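Local atomic coordinates of adapter protein MecA 2 (Bacillus subtilis, PDB entry 3JTN), a protein that recognises unfolded, aggregated and regulatory proteins such as ComK and targets them to the ClpC protease, its C-terminal domain being the part that interacts with ClpC. Residues 25-33 against 73-84; 5-16 against 53-63. One frame throughout, in Å; residues are numbered along the deposited sequence.

Contact 1 (25-33 against 73-84); sequences ITGGTVYHY and YGKLIMDGNAVE
The ring of Y33 takes the carbonyl of Y73 at its edge, with Y73 O lying in the ring plane 3.6 Å from Y33 CD1, while G74 CA approaches obliquely. Two residues back along the strand, Y31 meets L76 through CE1, which lies 3.7 Å from L76 CD1; I67 and L70 of helix 67-73 also pack on this ring. Between the strands, K75 and H32 exchange two nearly straight backbone hydrogen bonds. The register then slips by one residue, and V30 O receives both I77 N, at 2.9 Å, and M78 N, which arrives in the carbonyl plane on a lone pair. V30 stands with CG1 anti to the backbone N (chi1 174°), which sends CG1 toward I77 CB and leaves CG2 3.5 Å from A82 CB and beside the methyl of M78. At T29 the two branches divide the work: OG1 accepts the amide of G80, at 2.9 Å from G80 N, and CG2 touches L76 CD1. A valine in its place would probably leave G80 N without this acceptor and the turn at 79-80 less firmly held. Beyond it, V83 N points nearly straight at G27 O, 2.8 Å away, and A82 N bonds G28 O, so that the two carbonyls of G27 and G28 receive the first amides of helix 82-87. A water bridges T26 O and E84 OE2. I77 and M78, both facing V30, form a classic beta bulge in the antiparallel edge strand, here leading into the last helix, 82-87, of the C-terminal domain of MecA 2.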
loop_
_atom_site.group_PDB
_atom_site.type_symbol
_atom_site.label_atom_id
_atom_site.label_comp_id
_atom_site.label_asym_id
_atom_site.label_seq_id
_atom_site.Cartn_x
_atom_site.Cartn_y
_atom_site.Cartn_z
ATOM N N ILE A 25 -8.218 5.875 5.101
ATOM C CA ILE A 25 -7.192 5.944 4.049
ATOM C C ILE A 25 -7.663 5.165 2.826
ATOM O O ILE A 25 -7.503 3.945 2.754
ATOM C CB ILE A 25 -5.844 5.352 4.503
ATOM C CG1 ILE A 25 -5.275 6.110 5.700
ATOM C CG2 ILE A 25 -4.848 5.333 3.367
ATOM C CD1 ILE A 25 -5.661 7.529 5.730
ATOM N N THR A 26 -8.240 5.872 1.863
ATOM C CA THR A 26 -8.916 5.224 0.744
ATOM C C THR A 26 -8.059 5.218 -0.530
ATOM O O THR A 26 -8.493 4.776 -1.589
ATOM C CB THR A 26 -10.303 5.880 0.508
ATOM O OG1 THR A 26 -11.164 5.584 1.617
ATOM C CG2 THR A 26 -10.946 5.368 -0.748
ATOM N N GLY A 27 -6.821 5.680 -0.415
ATOM C CA GLY A 27 -5.962 5.789 -1.577
ATOM C C GLY A 27 -4.971 4.653 -1.690
ATOM O O GLY A 27 -5.341 3.487 -1.696
ATOM N N GLY A 28 -3.693 4.990 -1.782
ATOM C CA GLY A 28 -2.670 3.982 -1.952
ATOM C C GLY A 28 -2.329 3.707 -3.402
ATOM O O GLY A 28 -3.180 3.714 -4.287
ATOM N N THR A 29 -1.059 3.450 -3.647
ATOM C CA THR A 29 -0.630 3.048 -4.965
ATOM C C THR A 29 0.055 1.707 -4.876
ATOM O O THR A 29 1.065 1.557 -4.191
ATOM C CB THR A 29 0.318 4.065 -5.568
ATOM O OG1 THR A 29 -0.439 5.210 -5.972
ATOM C CG2 THR A 29 1.015 3.468 -6.780
ATOM N N VAL A 30 -0.510 0.726 -5.560
ATOM C CA VAL A 30 0.061 -0.611 -5.567
ATOM C C VAL A 30 0.966 -0.796 -6.768
ATOM O O VAL A 30 0.551 -0.559 -7.900
ATOM C CB VAL A 30 -1.033 -1.693 -5.612
ATOM C CG1 VAL A 30 -0.407 -3.077 -5.779
ATOM C CG2 VAL A 30 -1.896 -1.624 -4.358
ATOM N N TYR A 31 2.199 -1.223 -6.508
ATOM C CA TYR A 31 3.132 -1.583 -7.563
ATOM C C TYR A 31 3.426 -3.071 -7.520
ATOM O O TYR A 31 3.366 -3.681 -6.464
ATOM C CB TYR A 31 4.454 -0.840 -7.389
ATOM C CG TYR A 31 4.352 0.654 -7.521
ATOM C CD1 TYR A 31 4.349 1.262 -8.770
ATOM C CD2 TYR A 31 4.272 1.460 -6.396
ATOM C CE1 TYR A 31 4.262 2.646 -8.895
ATOM C CE2 TYR A 31 4.188 2.841 -6.508
ATOM C CZ TYR A 31 4.182 3.428 -7.760
ATOM O OH TYR A 31 4.096 4.804 -7.868
ATOM N N HIS A 32 3.751 -3.650 -8.674
ATOM C CA HIS A 32 4.298 -4.999 -8.709
ATOM C C HIS A 32 5.712 -4.905 -9.235
ATOM O O HIS A 32 5.947 -4.397 -10.324
ATOM C CB HIS A 32 3.471 -5.941 -9.589
ATOM C CG HIS A 32 4.004 -7.339 -9.625
ATOM N ND1 HIS A 32 3.817 -8.233 -8.593
ATOM C CD2 HIS A 32 4.729 -7.994 -10.562
ATOM C CE1 HIS A 32 4.397 -9.382 -8.895
ATOM N NE2 HIS A 32 4.957 -9.262 -10.085
ATOM N N TYR A 33 6.659 -5.392 -8.454
ATOM C CA TYR A 33 8.051 -5.294 -8.831
ATOM C C TYR A 33 8.804 -6.495 -8.284
ATOM O O TYR A 33 8.646 -6.852 -7.118
ATOM C CB TYR A 33 8.644 -3.977 -8.311
ATOM C CG TYR A 33 10.135 -3.859 -8.508
ATOM C CD1 TYR A 33 10.671 -3.537 -9.751
ATOM C CD2 TYR A 33 11.011 -4.078 -7.454
ATOM C CE1 TYR A 33 12.031 -3.435 -9.934
ATOM C CE2 TYR A 33 12.381 -3.978 -7.627
ATOM C CZ TYR A 33 12.883 -3.656 -8.868
ATOM O OH TYR A 33 14.244 -3.555 -9.042
ATOM N N TYR A 73 10.555 1.292 -12.919
ATOM C CA TYR A 73 10.914 -0.097 -13.187
ATOM C C TYR A 73 9.879 -1.132 -12.711
ATOM O O TYR A 73 9.955 -2.304 -13.078
ATOM C CB TYR A 73 12.298 -0.403 -12.608
ATOM C CG TYR A 73 13.364 0.577 -13.052
ATOM C CD1 TYR A 73 14.116 0.346 -14.195
ATOM C CD2 TYR A 73 13.617 1.738 -12.329
ATOM C CE1 TYR A 73 15.093 1.241 -14.607
ATOM C CE2 TYR A 73 14.591 2.637 -12.731
ATOM C CZ TYR A 73 15.326 2.383 -13.870
ATOM O OH TYR A 73 16.294 3.275 -14.277
ATOM N N GLY A 74 8.914 -0.701 -11.906
ATOM C CA GLY A 74 7.874 -1.598 -11.428
ATOM C C GLY A 74 6.611 -1.521 -12.266
ATOM O O GLY A 74 6.502 -0.689 -13.167
ATOM N N LYS A 75 5.651 -2.391 -11.972
ATOM C CA LYS A 75 4.370 -2.375 -12.667
ATOM C C LYS A 75 3.314 -1.654 -11.828
ATOM O O LYS A 75 3.102 -1.977 -10.655
ATOM C CB LYS A 75 3.924 -3.808 -13.011
ATOM C CG LYS A 75 2.562 -3.926 -13.706
ATOM C CD LYS A 75 2.509 -3.161 -15.033
ATOM C CE LYS A 75 1.131 -3.280 -15.697
ATOM N NZ LYS A 75 0.819 -2.131 -16.594
ATOM N N LEU A 76 2.665 -0.665 -12.431
ATOM C CA LEU A 76 1.641 0.108 -11.742
ATOM C C LEU A 76 0.319 -0.644 -11.799
ATOM O O LEU A 76 -0.285 -0.801 -12.858
ATOM C CB LEU A 76 1.500 1.503 -12.364
ATOM C CG LEU A 76 0.466 2.470 -11.786
ATOM C CD1 LEU A 76 0.814 2.849 -10.349
ATOM C CD2 LEU A 76 0.380 3.724 -12.664
ATOM N N ILE A 77 -0.126 -1.124 -10.651
ATOM C CA ILE A 77 -1.346 -1.901 -10.614
ATOM C C ILE A 77 -2.500 -0.971 -10.291
ATOM O O ILE A 77 -3.556 -1.020 -10.926
ATOM C CB ILE A 77 -1.266 -3.028 -9.566
ATOM C CG1 ILE A 77 0.061 -3.769 -9.694
ATOM C CG2 ILE A 77 -2.421 -3.992 -9.744
ATOM C CD1 ILE A 77 0.232 -4.422 -11.041
ATOM N N MET A 78 -2.294 -0.124 -9.291
ATOM C CA MET A 78 -3.338 0.784 -8.866
ATOM C C MET A 78 -2.720 2.096 -8.451
ATOM O O MET A 78 -1.903 2.141 -7.535
ATOM C CB MET A 78 -4.126 0.186 -7.704
ATOM C CG MET A 78 -4.692 -1.181 -8.000
ATOM S SD MET A 78 -5.442 -1.941 -6.548
ATOM C CE MET A 78 -4.596 -3.501 -6.597
ATOM N N ASP A 79 -3.106 3.167 -9.134
ATOM C CA ASP A 79 -2.565 4.481 -8.828
ATOM C C ASP A 79 -3.540 5.297 -8.001
ATOM O O ASP A 79 -4.580 5.725 -8.507
ATOM C CB ASP A 79 -2.228 5.244 -10.113
ATOM C CG ASP A 79 -1.694 6.647 -9.838
ATOM O OD1 ASP A 79 -0.657 6.767 -9.144
ATOM O OD2 ASP A 79 -2.311 7.625 -10.319
ATOM N N GLY A 80 -3.199 5.499 -6.729
ATOM C CA GLY A 80 -3.887 6.456 -5.881
ATOM C C GLY A 80 -5.265 6.040 -5.412
ATOM O O GLY A 80 -5.889 6.751 -4.627
ATOM N N ASN A 81 -5.750 4.902 -5.889
ATOM C CA ASN A 81 -7.052 4.405 -5.448
ATOM C C ASN A 81 -7.018 2.925 -5.098
ATOM O O ASN A 81 -8.035 2.242 -5.152
ATOM C CB ASN A 81 -8.125 4.672 -6.504
ATOM C CG ASN A 81 -7.759 4.102 -7.857
ATOM O OD1 ASN A 81 -6.776 3.368 -7.989
ATOM N ND2 ASN A 81 -8.552 4.433 -8.873
ATOM N N ALA A 82 -5.836 2.438 -4.735
ATOM C CA ALA A 82 -5.656 1.040 -4.336
ATOM C C ALA A 82 -6.721 0.532 -3.367
ATOM O O ALA A 82 -7.390 -0.476 -3.633
ATOM C CB ALA A 82 -4.288 0.852 -3.729
ATOM N N VAL A 83 -6.864 1.210 -2.232
ATOM C CA VAL A 83 -7.746 0.713 -1.183
ATOM C C VAL A 83 -9.191 0.736 -1.635
ATOM O O VAL A 83 -9.954 -0.173 -1.332
ATOM C CB VAL A 83 -7.641 1.523 0.107
ATOM C CG1 VAL A 83 -8.766 1.129 1.042
ATOM C CG2 VAL A 83 -6.284 1.312 0.769
ATOM N N GLU A 84 -9.574 1.773 -2.368
ATOM C CA GLU A 84 -10.964 1.901 -2.734
ATOM C C GLU A 84 -11.294 0.951 -3.875
ATOM O O GLU A 84 -12.399 0.435 -3.946
ATOM C CB GLU A 84 -11.316 3.336 -3.105
ATOM C CG GLU A 84 -11.277 3.634 -4.570
ATOM C CD GLU A 84 -12.467 4.458 -4.995
ATOM O OE1 GLU A 84 -13.538 3.862 -5.245
ATOM O OE2 GLU A 84 -12.336 5.696 -5.073
HETATM O O HOH W 1 -9.556 5.990 -3.651
#

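Contact 2 (5-16 against 53-63); sequences YQFHSFEDIIQL and VAVLAEYGNPT
Y5, on strand 3-7 of an antiparallel sheet, packs its ring between helix 49-59 and the short edge strand 61-62 that follows it; the same helix packs against helix 10-22. This side is tight. Over one face of the Y5 ring sits L56 CB, 3.7 Å from the ring centroid and almost on its normal; over the opposite face P62 CA makes a second CH-pi contact, with P62 N nearer the rim. G60 O comes in at the ring edge, in plane. G60, without a side chain, lets the chain pass close to Q6 O and the F7 ring. F7 turns its CD1 edge to Y59 O, 3.4 Å away, while I13 CG1 lies over one of its faces. The second ring of the contact, Y59, is covered on one face by the backbone of helix 10-22: L16 CA stands 3.5 Å from the ring centroid, over its centre, and L16 reaches on with CD2 to L56 CD2. Between the axes of segments 10-16 and 53-59 the angle is 139°. Toward solvent the contact thins. There Q15 offers CB to Y59 CE1, N61 is exposed, and Q6 NE2 donates to Q36 OE1, while the hydroxyl of Y59 bonds S19. Q6 CG, between the backbone N and the carbonyl carbon (chi1 63°), comes 3.3 Å from N61 O, while Q6 CB meets T63 CB. The short, weakly bonded strand 61-62 pairs through Q6 and N61, Q6 N to N61 O at 2.7 Å and N61 N to Q6 O at 2.9 Å.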
loop_
_atom_site.group_PDB
_atom_site.type_symbol
_atom_site.label_atom_id
_atom_site.label_comp_id
_atom_site.label_asym_id
_atom_site.label_seq_id
_atom_site.Cartn_x
_atom_site.Cartn_y
_atom_site.Cartn_z
ATOM N N TYR A 5 5.443 -0.249 1.610
ATOM C CA TYR A 5 5.616 -1.554 2.214
ATOM C C TYR A 5 5.617 -2.614 1.138
ATOM O O TYR A 5 4.920 -2.479 0.141
ATOM C CB TYR A 5 4.529 -1.820 3.262
ATOM C CG TYR A 5 5.002 -1.493 4.655
ATOM C CD1 TYR A 5 4.922 -2.430 5.677
ATOM C CD2 TYR A 5 5.570 -0.258 4.940
ATOM C CE1 TYR A 5 5.370 -2.137 6.946
ATOM C CE2 TYR A 5 6.025 0.046 6.211
ATOM C CZ TYR A 5 5.929 -0.900 7.208
ATOM O OH TYR A 5 6.373 -0.612 8.480
ATOM N N GLN A 6 6.435 -3.644 1.314
ATOM C CA GLN A 6 6.352 -4.792 0.438
ATOM C C GLN A 6 5.416 -5.786 1.097
ATOM O O GLN A 6 5.209 -5.753 2.312
ATOM C CB GLN A 6 7.729 -5.403 0.177
ATOM C CG GLN A 6 8.445 -5.958 1.380
ATOM C CD GLN A 6 9.854 -6.409 1.032
ATOM O OE1 GLN A 6 10.769 -6.323 1.853
ATOM N NE2 GLN A 6 10.042 -6.867 -0.199
ATOM N N PHE A 7 4.841 -6.664 0.296
ATOM C CA PHE A 7 3.843 -7.584 0.808
ATOM C C PHE A 7 4.122 -9.004 0.358
ATOM O O PHE A 7 4.612 -9.230 -0.747
ATOM C CB PHE A 7 2.439 -7.113 0.419
ATOM C CG PHE A 7 2.044 -5.838 1.097
ATOM C CD1 PHE A 7 1.398 -5.864 2.327
ATOM C CD2 PHE A 7 2.366 -4.611 0.539
ATOM C CE1 PHE A 7 1.062 -4.691 2.968
ATOM C CE2 PHE A 7 2.031 -3.434 1.176
ATOM C CZ PHE A 7 1.381 -3.467 2.386
ATOM N N HIS A 8 3.860 -9.956 1.243
ATOM C CA HIS A 8 4.117 -11.343 0.925
ATOM C C HIS A 8 3.277 -11.724 -0.290
ATOM O O HIS A 8 3.801 -12.213 -1.290
ATOM C CB HIS A 8 3.799 -12.233 2.123
ATOM C CG HIS A 8 3.800 -13.689 1.796
ATOM N ND1 HIS A 8 4.920 -14.340 1.327
ATOM C CD2 HIS A 8 2.817 -14.616 1.853
ATOM C CE1 HIS A 8 4.627 -15.611 1.113
ATOM N NE2 HIS A 8 3.359 -15.804 1.426
ATOM N N SER A 9 1.975 -11.475 -0.204
ATOM C CA SER A 9 1.082 -11.708 -1.330
ATOM C C SER A 9 0.109 -10.555 -1.502
ATOM O O SER A 9 -0.074 -9.751 -0.590
ATOM C CB SER A 9 0.307 -13.016 -1.145
ATOM O OG SER A 9 -0.381 -13.020 0.087
ATOM N N PHE A 10 -0.518 -10.476 -2.674
ATOM C CA PHE A 10 -1.497 -9.430 -2.933
ATOM C C PHE A 10 -2.669 -9.514 -1.953
ATOM O O PHE A 10 -3.353 -8.524 -1.698
ATOM C CB PHE A 10 -2.012 -9.493 -4.375
ATOM C CG PHE A 10 -2.948 -8.370 -4.720
ATOM C CD1 PHE A 10 -2.456 -7.148 -5.141
ATOM C CD2 PHE A 10 -4.316 -8.521 -4.577
ATOM C CE1 PHE A 10 -3.312 -6.109 -5.435
ATOM C CE2 PHE A 10 -5.177 -7.480 -4.870
ATOM C CZ PHE A 10 -4.674 -6.275 -5.297
ATOM N N GLU A 11 -2.901 -10.697 -1.396
ATOM C CA GLU A 11 -3.964 -10.859 -0.415
ATOM C C GLU A 11 -3.707 -10.048 0.857
ATOM O O GLU A 11 -4.647 -9.572 1.491
ATOM C CB GLU A 11 -4.191 -12.337 -0.081
ATOM C CG GLU A 11 -5.071 -13.054 -1.089
ATOM C CD GLU A 11 -5.288 -14.513 -0.737
ATOM O OE1 GLU A 11 -4.463 -15.078 0.014
ATOM O OE2 GLU A 11 -6.284 -15.095 -1.213
ATOM N N ASP A 12 -2.443 -9.896 1.238
ATOM C CA ASP A 12 -2.126 -9.096 2.417
ATOM C C ASP A 12 -2.496 -7.646 2.143
ATOM O O ASP A 12 -2.813 -6.890 3.060
ATOM C CB ASP A 12 -0.647 -9.230 2.790
ATOM C CG ASP A 12 -0.300 -10.616 3.336
ATOM O OD1 ASP A 12 -1.009 -11.091 4.256
ATOM O OD2 ASP A 12 0.684 -11.228 2.856
ATOM N N ILE A 13 -2.475 -7.262 0.869
ATOM C CA ILE A 13 -2.892 -5.916 0.488
ATOM C C ILE A 13 -4.401 -5.843 0.483
ATOM O O ILE A 13 -4.967 -4.823 0.838
ATOM C CB ILE A 13 -2.324 -5.479 -0.883
ATOM C CG1 ILE A 13 -0.789 -5.483 -0.857
ATOM C CG2 ILE A 13 -2.806 -4.069 -1.250
ATOM C CD1 ILE A 13 -0.154 -4.872 -2.122
ATOM N N ILE A 14 -5.072 -6.932 0.114
ATOM C CA ILE A 14 -6.532 -6.905 0.121
ATOM C C ILE A 14 -7.017 -6.777 1.551
ATOM O O ILE A 14 -7.882 -5.961 1.866
ATOM C CB ILE A 14 -7.140 -8.138 -0.556
ATOM C CG1 ILE A 14 -7.058 -7.988 -2.075
ATOM C CG2 ILE A 14 -8.595 -8.308 -0.141
ATOM C CD1 ILE A 14 -7.212 -9.282 -2.822
ATOM N N GLN A 15 -6.422 -7.577 2.421
ATOM C CA GLN A 15 -6.741 -7.572 3.832
ATOM C C GLN A 15 -6.397 -6.221 4.467
ATOM O O GLN A 15 -7.215 -5.591 5.131
ATOM C CB GLN A 15 -5.944 -8.691 4.489
ATOM C CG GLN A 15 -6.529 -10.076 4.222
ATOM C CD GLN A 15 -5.608 -11.207 4.654
ATOM O OE1 GLN A 15 -4.385 -11.062 4.672
ATOM N NE2 GLN A 15 -6.198 -12.352 4.987
ATOM N N LEU A 16 -5.166 -5.779 4.263
ATOM C CA LEU A 16 -4.773 -4.439 4.662
ATOM C C LEU A 16 -5.820 -3.409 4.276
ATOM O O LEU A 16 -6.167 -2.531 5.063
ATOM C CB LEU A 16 -3.448 -4.088 3.992
ATOM C CG LEU A 16 -3.058 -2.618 4.000
ATOM C CD1 LEU A 16 -2.786 -2.155 5.412
ATOM C CD2 LEU A 16 -1.830 -2.442 3.143
ATOM N N VAL A 53 1.861 3.347 9.442
ATOM C CA VAL A 53 2.932 2.360 9.335
ATOM C C VAL A 53 2.682 1.189 10.269
ATOM O O VAL A 53 2.785 0.035 9.864
ATOM C CB VAL A 53 4.317 2.969 9.642
ATOM C CG1 VAL A 53 5.277 1.902 10.149
ATOM C CG2 VAL A 53 4.870 3.645 8.404
ATOM N N ALA A 54 2.362 1.491 11.524
ATOM C CA ALA A 54 2.054 0.453 12.493
ATOM C C ALA A 54 1.064 -0.536 11.898
ATOM O O ALA A 54 1.262 -1.747 11.999
ATOM C CB ALA A 54 1.506 1.060 13.778
ATOM N N VAL A 55 0.004 -0.036 11.267
ATOM C CA VAL A 55 -0.973 -0.948 10.680
ATOM C C VAL A 55 -0.404 -1.595 9.430
ATOM O O VAL A 55 -0.698 -2.756 9.148
ATOM C CB VAL A 55 -2.348 -0.295 10.366
ATOM C CG1 VAL A 55 -2.604 0.909 11.267
ATOM C CG2 VAL A 55 -2.443 0.089 8.916
ATOM N N LEU A 56 0.418 -0.855 8.685
ATOM C CA LEU A 56 1.043 -1.407 7.486
ATOM C C LEU A 56 1.874 -2.632 7.832
ATOM O O LEU A 56 1.856 -3.622 7.096
ATOM C CB LEU A 56 1.941 -0.380 6.807
ATOM C CG LEU A 56 1.269 0.610 5.870
ATOM C CD1 LEU A 56 2.341 1.349 5.092
ATOM C CD2 LEU A 56 0.320 -0.109 4.933
ATOM N N ALA A 57 2.594 -2.545 8.953
ATOM C CA ALA A 57 3.490 -3.606 9.423
ATOM C C ALA A 57 2.761 -4.894 9.779
ATOM O O ALA A 57 3.358 -5.978 9.767
ATOM C CB ALA A 57 4.303 -3.125 10.616
ATOM N N GLU A 58 1.480 -4.773 10.115
ATOM C CA GLU A 58 0.663 -5.943 10.408
ATOM C C GLU A 58 0.484 -6.768 9.149
ATOM O O GLU A 58 0.291 -7.973 9.209
ATOM C CB GLU A 58 -0.712 -5.529 10.937
ATOM C CG GLU A 58 -0.717 -4.928 12.342
ATOM C CD GLU A 58 -2.041 -4.245 12.678
ATOM O OE1 GLU A 58 -2.869 -4.053 11.753
ATOM O OE2 GLU A 58 -2.254 -3.894 13.861
ATOM N N TYR A 59 0.541 -6.115 7.993
ATOM C CA TYR A 59 0.224 -6.796 6.741
ATOM C C TYR A 59 1.418 -6.983 5.812
ATOM O O TYR A 59 1.449 -7.906 5.002
ATOM C CB TYR A 59 -0.895 -6.055 6.024
ATOM C CG TYR A 59 -2.208 -6.118 6.761
ATOM C CD1 TYR A 59 -3.055 -7.206 6.604
ATOM C CD2 TYR A 59 -2.598 -5.096 7.613
ATOM C CE1 TYR A 59 -4.268 -7.278 7.282
ATOM C CE2 TYR A 59 -3.811 -5.151 8.289
ATOM C CZ TYR A 59 -4.641 -6.248 8.117
ATOM O OH TYR A 59 -5.848 -6.319 8.776
ATOM N N GLY A 60 2.403 -6.105 5.931
ATOM C CA GLY A 60 3.550 -6.171 5.059
ATOM C C GLY A 60 4.810 -5.819 5.814
ATOM O O GLY A 60 4.791 -5.610 7.027
ATOM N N ASN A 61 5.911 -5.753 5.083
ATOM C CA ASN A 61 7.187 -5.442 5.673
ATOM C C ASN A 61 7.778 -4.215 4.995
ATOM O O ASN A 61 7.481 -3.947 3.838
ATOM C CB ASN A 61 8.125 -6.642 5.558
ATOM C CG ASN A 61 7.740 -7.767 6.502
ATOM O OD1 ASN A 61 8.225 -7.835 7.635
ATOM N ND2 ASN A 61 6.848 -8.641 6.052
ATOM N N PRO A 62 8.599 -3.457 5.725
ATOM C CA PRO A 62 9.179 -2.268 5.111
ATOM C C PRO A 62 9.986 -2.722 3.899
ATOM O O PRO A 62 10.291 -3.912 3.735
ATOM C CB PRO A 62 10.115 -1.723 6.195
ATOM C CG PRO A 62 9.763 -2.462 7.455
ATOM C CD PRO A 62 9.213 -3.782 7.019
ATOM N N THR A 63 10.314 -1.778 3.040
ATOM C CA THR A 63 11.142 -2.080 1.892
ATOM C C THR A 63 12.120 -0.930 1.789
ATOM O O THR A 63 11.796 0.188 2.188
ATOM C CB THR A 63 10.283 -2.207 0.617
ATOM O OG1 THR A 63 11.124 -2.365 -0.532
ATOM C CG2 THR A 63 9.408 -0.976 0.444
#

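Overall arrangement
Contacts 1 and 2 lie on opposite sides of the chain's centre, about 13 Å apart between their centres, and join the two outermost strands, 75-78 and 61-62, to one five-stranded antiparallel sheet. Between them in the sheet run strands 3-7, 36-41 and 29-33. Along the chain the segments alternate, 5-16, 25-33, 53-63 and 73-84, so neither contact is a local unit. Helix 10-22, which leads on to strand 29-33, links the two: V30 of contact 1 packs on F10 and I13 of contact 2, and M78 on F10. Both edges are thereby tied into a single compact fold, the C-terminal domain that interacts with ClpC.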